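Local coordinates for protein LYND (Lyngbya aestuarii, PDB 4V1T) that probably uses ATP and magnesium to cyclodehydrate residues of precursor peptides into azolines, as a YcaO-family cyclodehydratase, at residues Phe573-Tyr585 with Pro630-Asn642. Numbering follows the deposited sequence.
With MG (magnesium ion), chain N; ADP (adenosine-5'-diphosphate), chain L.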
loop_
_atom_site.group_PDB
_atom_site.type_symbol
_atom_site.label_atom_id
_atom_site.label_comp_id
_atom_site.label_asym_id
_atom_site.label_seq_id
_atom_site.Cartn_x
_atom_site.Cartn_y
_atom_site.Cartn_z
ATOM N N PHE B 573 26.152 24.277 -0.754
ATOM C CA PHE B 573 24.792 24.373 -1.298
ATOM C C PHE B 573 23.693 24.420 -0.231
ATOM O O PHE B 573 22.501 24.468 -0.541
ATOM C CB PHE B 573 24.545 23.204 -2.245
ATOM C CG PHE B 573 25.241 23.354 -3.558
ATOM C CD1 PHE B 573 26.547 22.911 -3.721
ATOM C CD2 PHE B 573 24.601 23.966 -4.624
ATOM C CE1 PHE B 573 27.194 23.063 -4.931
ATOM C CE2 PHE B 573 25.244 24.124 -5.829
ATOM C CZ PHE B 573 26.543 23.672 -5.984
ATOM N N ASN B 574 24.089 24.417 1.029
ATOM C CA ASN B 574 23.127 24.519 2.112
ATOM C C ASN B 574 22.191 23.311 2.118
ATOM O O ASN B 574 21.078 23.383 2.619
ATOM C CB ASN B 574 22.323 25.819 1.966
ATOM C CG ASN B 574 22.161 26.562 3.274
ATOM O OD1 ASN B 574 22.147 25.969 4.354
ATOM N ND2 ASN B 574 22.046 27.883 3.183
ATOM N N GLU B 575 22.662 22.204 1.556
ATOM C CA GLU B 575 21.902 20.963 1.502
ATOM C C GLU B 575 22.633 19.878 2.288
ATOM O O GLU B 575 23.676 19.395 1.847
ATOM C CB GLU B 575 21.722 20.513 0.053
ATOM C CG GLU B 575 20.756 19.355 -0.115
ATOM C CD GLU B 575 19.374 19.718 0.344
ATOM O OE1 GLU B 575 18.852 20.750 -0.123
ATOM O OE2 GLU B 575 18.826 18.977 1.180
ATOM N N PRO B 576 22.079 19.466 3.440
ATOM C CA PRO B 576 22.811 18.510 4.277
ATOM C C PRO B 576 22.923 17.113 3.644
ATOM O O PRO B 576 23.804 16.341 4.016
ATOM C CB PRO B 576 21.972 18.469 5.555
ATOM C CG PRO B 576 20.579 18.738 5.090
ATOM C CD PRO B 576 20.707 19.693 3.935
ATOM N N TYR B 577 22.049 16.818 2.685
ATOM C CA TYR B 577 21.948 15.485 2.105
ATOM C C TYR B 577 23.206 15.048 1.321
ATOM O O TYR B 577 23.608 13.884 1.370
ATOM C CB TYR B 577 20.737 15.420 1.176
ATOM C CG TYR B 577 20.619 14.108 0.427
ATOM C CD1 TYR B 577 19.957 13.022 0.994
ATOM C CD2 TYR B 577 21.161 13.954 -0.843
ATOM C CE1 TYR B 577 19.843 11.822 0.318
ATOM C CE2 TYR B 577 21.055 12.755 -1.529
ATOM C CZ TYR B 577 20.391 11.696 -0.946
ATOM O OH TYR B 577 20.267 10.507 -1.619
ATOM N N PHE B 578 23.808 15.973 0.585
ATOM C CA PHE B 578 25.001 15.648 -0.189
ATOM C C PHE B 578 26.117 15.159 0.733
ATOM O O PHE B 578 26.771 14.153 0.452
ATOM C CB PHE B 578 25.470 16.860 -0.997
ATOM C CG PHE B 578 24.437 17.391 -1.955
ATOM C CD1 PHE B 578 23.492 16.550 -2.526
ATOM C CD2 PHE B 578 24.412 18.734 -2.286
ATOM C CE1 PHE B 578 22.544 17.037 -3.400
ATOM C CE2 PHE B 578 23.465 19.225 -3.165
ATOM C CZ PHE B 578 22.529 18.376 -3.723
ATOM N N VAL B 579 26.306 15.864 1.845
ATOM C CA VAL B 579 27.360 15.539 2.786
ATOM C C VAL B 579 27.100 14.194 3.469
ATOM O O VAL B 579 28.009 13.380 3.629
ATOM C CB VAL B 579 27.491 16.623 3.859
ATOM C CG1 VAL B 579 28.522 16.227 4.909
ATOM C CG2 VAL B 579 27.885 17.964 3.227
ATOM N N GLN B 580 25.856 13.972 3.863
ATOM C CA GLN B 580 25.462 12.734 4.510
ATOM C C GLN B 580 25.664 11.535 3.603
ATOM O O GLN B 580 26.062 10.467 4.054
ATOM C CB GLN B 580 23.995 12.801 4.928
ATOM C CG GLN B 580 23.715 13.749 6.078
ATOM C CD GLN B 580 22.230 13.936 6.312
ATOM O OE1 GLN B 580 21.732 15.060 6.309
ATOM N NE2 GLN B 580 21.513 12.834 6.517
ATOM N N LEU B 581 25.380 11.709 2.319
ATOM C CA LEU B 581 25.509 10.610 1.368
ATOM C C LEU B 581 26.965 10.258 1.117
ATOM O O LEU B 581 27.304 9.078 1.021
ATOM C CB LEU B 581 24.832 10.948 0.048
ATOM C CG LEU B 581 24.681 9.781 -0.931
ATOM C CD1 LEU B 581 23.782 8.685 -0.371
ATOM C CD2 LEU B 581 24.138 10.285 -2.242
ATOM N N GLN B 582 27.821 11.273 1.014
ATOM C CA GLN B 582 29.262 11.049 0.871
ATOM C C GLN B 582 29.789 10.201 2.021
ATOM O O GLN B 582 30.598 9.296 1.815
ATOM C CB GLN B 582 30.021 12.371 0.832
ATOM C CG GLN B 582 29.947 13.097 -0.492
ATOM C CD GLN B 582 30.902 14.276 -0.550
ATOM O OE1 GLN B 582 30.783 15.231 0.226
ATOM N NE2 GLN B 582 31.859 14.213 -1.472
ATOM N N GLN B 583 29.326 10.507 3.230
ATOM C CA GLN B 583 29.752 9.780 4.416
ATOM C C GLN B 583 29.228 8.352 4.371
ATOM O O GLN B 583 29.937 7.404 4.712
ATOM C CB GLN B 583 29.272 10.486 5.691
ATOM C CG GLN B 583 29.682 9.794 6.985
ATOM C CD GLN B 583 31.187 9.645 7.131
ATOM O OE1 GLN B 583 31.950 10.530 6.753
ATOM N NE2 GLN B 583 31.620 8.520 7.684
ATOM N N PHE B 584 27.983 8.202 3.939
ATOM C CA PHE B 584 27.389 6.885 3.805
ATOM C C PHE B 584 28.176 6.035 2.801
ATOM O O PHE B 584 28.349 4.834 2.995
ATOM C CB PHE B 584 25.939 7.006 3.357
ATOM C CG PHE B 584 25.297 5.684 3.050
ATOM C CD1 PHE B 584 24.687 4.951 4.050
ATOM C CD2 PHE B 584 25.315 5.172 1.761
ATOM C CE1 PHE B 584 24.097 3.736 3.774
ATOM C CE2 PHE B 584 24.724 3.960 1.477
ATOM C CZ PHE B 584 24.122 3.236 2.484
ATOM N N TYR B 585 28.632 6.669 1.724
ATOM C CA TYR B 585 29.476 5.999 0.741
ATOM C C TYR B 585 30.806 5.599 1.370
ATOM O O TYR B 585 31.270 4.476 1.192
ATOM C CB TYR B 585 29.710 6.904 -0.470
ATOM C CG TYR B 585 28.690 6.694 -1.550
ATOM C CD1 TYR B 585 27.365 7.042 -1.351
ATOM C CD2 TYR B 585 29.045 6.133 -2.771
ATOM C CE1 TYR B 585 26.420 6.842 -2.331
ATOM C CE2 TYR B 585 28.106 5.929 -3.761
ATOM C CZ TYR B 585 26.790 6.283 -3.531
ATOM O OH TYR B 585 25.831 6.085 -4.497
ATOM N N PRO B 630 20.704 24.171 -9.480
ATOM C CA PRO B 630 21.866 23.284 -9.407
ATOM C C PRO B 630 21.768 22.298 -8.256
ATOM O O PRO B 630 22.338 21.209 -8.341
ATOM C CB PRO B 630 23.040 24.249 -9.198
ATOM C CG PRO B 630 22.430 25.454 -8.581
ATOM C CD PRO B 630 21.063 25.568 -9.176
ATOM N N THR B 631 21.053 22.682 -7.197
ATOM C CA THR B 631 20.822 21.798 -6.075
ATOM C C THR B 631 20.093 20.541 -6.544
ATOM O O THR B 631 20.471 19.425 -6.183
ATOM C CB THR B 631 20.009 22.497 -4.962
ATOM O OG1 THR B 631 20.754 23.607 -4.444
ATOM C CG2 THR B 631 19.704 21.553 -3.838
ATOM N N ILE B 632 19.061 20.731 -7.361
ATOM C CA ILE B 632 18.274 19.616 -7.871
ATOM C C ILE B 632 19.089 18.821 -8.889
ATOM O O ILE B 632 18.987 17.599 -8.957
ATOM C CB ILE B 632 16.957 20.086 -8.531
ATOM C CG1 ILE B 632 16.165 21.028 -7.599
ATOM C CG2 ILE B 632 16.104 18.888 -8.947
ATOM C CD1 ILE B 632 15.896 20.488 -6.208
ATOM N N ALA B 633 19.890 19.522 -9.681
ATOM C CA ALA B 633 20.705 18.876 -10.703
ATOM C C ALA B 633 21.683 17.894 -10.056
ATOM O O ALA B 633 21.817 16.759 -10.501
ATOM C CB ALA B 633 21.450 19.914 -11.529
ATOM N N ILE B 634 22.357 18.340 -9.002
ATOM C CA ILE B 634 23.280 17.480 -8.275
ATOM C C ILE B 634 22.504 16.339 -7.639
ATOM O O ILE B 634 22.968 15.205 -7.598
ATOM C CB ILE B 634 24.047 18.262 -7.185
ATOM C CG1 ILE B 634 24.925 19.351 -7.823
ATOM C CG2 ILE B 634 24.918 17.323 -6.355
ATOM C CD1 ILE B 634 25.448 20.376 -6.837
ATOM N N LEU B 635 21.315 16.656 -7.138
ATOM C CA LEU B 635 20.454 15.668 -6.508
ATOM C C LEU B 635 20.085 14.561 -7.492
ATOM O O LEU B 635 20.092 13.386 -7.142
ATOM C CB LEU B 635 19.190 16.344 -5.968
ATOM C CG LEU B 635 18.369 15.613 -4.907
ATOM C CD1 LEU B 635 19.228 15.221 -3.718
ATOM C CD2 LEU B 635 17.218 16.506 -4.464
ATOM N N ARG B 636 19.758 14.948 -8.722
ATOM C CA ARG B 636 19.424 13.985 -9.758
ATOM C C ARG B 636 20.618 13.094 -10.047
ATOM O O ARG B 636 20.497 11.877 -10.102
ATOM C CB ARG B 636 18.988 14.688 -11.039
ATOM C CG ARG B 636 17.599 15.315 -10.960
ATOM C CD ARG B 636 17.148 15.784 -12.338
ATOM N NE ARG B 636 17.128 14.680 -13.293
ATOM C CZ ARG B 636 16.190 13.735 -13.345
ATOM N NH1 ARG B 636 15.166 13.746 -12.497
ATOM N NH2 ARG B 636 16.277 12.771 -14.253
ATOM N N ALA B 637 21.773 13.721 -10.233
ATOM C CA ALA B 637 22.996 13.003 -10.565
ATOM C C ALA B 637 23.345 11.991 -9.486
ATOM O O ALA B 637 23.573 10.813 -9.757
ATOM C CB ALA B 637 24.144 13.985 -10.757
ATOM N N VAL B 638 23.363 12.455 -8.247
ATOM C CA VAL B 638 23.859 11.642 -7.150
ATOM C C VAL B 638 22.874 10.546 -6.743
ATOM O O VAL B 638 23.292 9.514 -6.222
ATOM C CB VAL B 638 24.211 12.530 -5.946
ATOM C CG1 VAL B 638 22.951 12.990 -5.188
ATOM C CG2 VAL B 638 25.146 11.800 -5.037
ATOM N N THR B 639 21.575 10.762 -6.971
ATOM C CA THR B 639 20.586 9.718 -6.698
ATOM C C THR B 639 20.580 8.689 -7.833
ATOM O O THR B 639 20.154 7.546 -7.654
ATOM C CB THR B 639 19.163 10.285 -6.510
ATOM O OG1 THR B 639 18.840 11.147 -7.597
ATOM C CG2 THR B 639 19.053 11.056 -5.205
ATOM N N GLU B 640 21.063 9.088 -9.001
ATOM C CA GLU B 640 21.183 8.146 -10.100
ATOM C C GLU B 640 22.350 7.173 -9.852
ATOM O O GLU B 640 22.275 6.002 -10.247
ATOM C CB GLU B 640 21.379 8.877 -11.442
ATOM C CG GLU B 640 20.885 8.068 -12.632
ATOM C CD GLU B 640 20.807 8.867 -13.912
ATOM O OE1 GLU B 640 21.862 9.111 -14.552
ATOM O OE2 GLU B 640 19.675 9.242 -14.276
ATOM N N VAL B 641 23.420 7.644 -9.205
ATOM C CA VAL B 641 24.553 6.759 -8.930
ATOM C C VAL B 641 24.099 5.772 -7.874
ATOM O O VAL B 641 24.481 4.604 -7.922
ATOM C CB VAL B 641 25.870 7.494 -8.499
ATOM C CG1 VAL B 641 26.048 8.795 -9.250
ATOM C CG2 VAL B 641 25.926 7.754 -7.018
ATOM N N ASN B 642 23.282 6.248 -6.928
ATOM C CA ASN B 642 22.634 5.376 -5.951
ATOM C C ASN B 642 21.845 4.300 -6.668
ATOM O O ASN B 642 22.005 3.108 -6.402
ATOM C CB ASN B 642 21.676 6.160 -5.040
ATOM C CG ASN B 642 22.393 7.070 -4.062
ATOM O OD1 ASN B 642 23.587 6.927 -3.810
ATOM N ND2 ASN B 642 21.649 8.012 -3.485
HETATM MG MG MG N . 18.727 10.039 -15.897
HETATM P PB ADP L . 15.531 9.813 -15.399
HETATM O O1B ADP L . 15.236 10.354 -16.774
HETATM O O2B ADP L . 16.927 10.095 -14.922
HETATM O O3B ADP L . 15.095 8.389 -15.234
HETATM P PA ADP L . 13.792 10.288 -13.117
HETATM O O1A ADP L . 13.827 11.432 -12.138
HETATM O O2A ADP L . 14.235 8.911 -12.655
HETATM O O3A ADP L . 14.583 10.731 -14.458
HETATM O "O5'" ADP L . 12.296 10.172 -13.667
HETATM C "C5'" ADP L . 11.879 9.056 -14.430
HETATM C "C4'" ADP L . 10.624 9.452 -15.191
HETATM O "O4'" ADP L . 9.534 9.630 -14.288
HETATM C "C3'" ADP L . 10.796 10.779 -15.907
HETATM O "O3'" ADP L . 10.097 10.707 -17.143
HETATM C "C2'" ADP L . 10.135 11.810 -15.024
HETATM O "O2'" ADP L . 9.516 12.859 -15.774
HETATM C "C1'" ADP L . 9.089 10.988 -14.298
HETATM N N9 ADP L . 8.878 11.491 -12.920
HETATM C C8 ADP L . 9.779 11.490 -11.914
HETATM N N7 ADP L . 9.235 12.013 -10.788
HETATM C C5 ADP L . 7.969 12.351 -11.072
HETATM C C6 ADP L . 6.843 12.955 -10.333
HETATM N N6 ADP L . 7.008 13.294 -9.034
HETATM N N1 ADP L . 5.680 13.150 -10.991
HETATM C C2 ADP L . 5.527 12.809 -12.283
HETATM N N3 ADP L . 6.515 12.253 -13.017
HETATM C C4 ADP L . 7.734 12.008 -12.480
HETATM O O HOH W 1 19.330 11.846 -14.983
HETATM O O HOH W 2 20.815 10.117 -16.751
HETATM O O HOH W 3 18.265 11.350 -17.417
#
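Phe578 and Ile634 form the apolar centre of this helix pair, a worked example of how one helix can pack on one flank while its other flank serves a nucleotide site. Ile634 divides its branches between two aromatic rings: CG2 lies over a face of Phe578, 3.8 Å from the ring centroid, and CD1 over a face of Phe573, both CH-pi contacts. The opposite face of Phe578 is covered by CG of Glu575, so the ring is sandwiched, and its CZ edge meets Thr631 O in plane at 3.4 Å. With CG anti to the carbonyl carbon (chi1 -59°), Phe578 leans across to reach this slot. Replacing this phenylalanine by alanine is likely to open a gap between Ile634 and the aliphatic part of Glu575.

One residue before Phe578, Tyr577 fits as a knob into the hole formed by Leu635, Val638, Thr639 and Asn642; CD1 of Leu635 comes within 3.7 Å of its CD2, while Val638 CG1 lies at the ring edge. Its hydroxyl is hydrogen-bonded to Leu379 O, outside the two segments. Leu581 fills the next turn, its CD2 against Val638 and the amide of Asn642.

At the polar edge, Tyr585 OH donates to Asn642 OD1, which lies in the ring plane; the modelled 2.5 Å is doubtfully short. Glu575, at the other end, forms a salt bridge with Lys411.

The two helix segments run nearly parallel, 23° apart with axes 11.1 Å apart. On helix 630-642, Arg636 reaches the diphosphate with both terminal nitrogens, NH1 to ADP O1A and NH2 to ADP O3A (2.7 Å, 172°), and Glu640 OE2 binds magnesium at 2.0 Å. The chemistry thus implies a division of labour: mostly apolar packing, closed by one hydrogen bond, holds one flank, and charged groups on another grip the nucleotide and its metal.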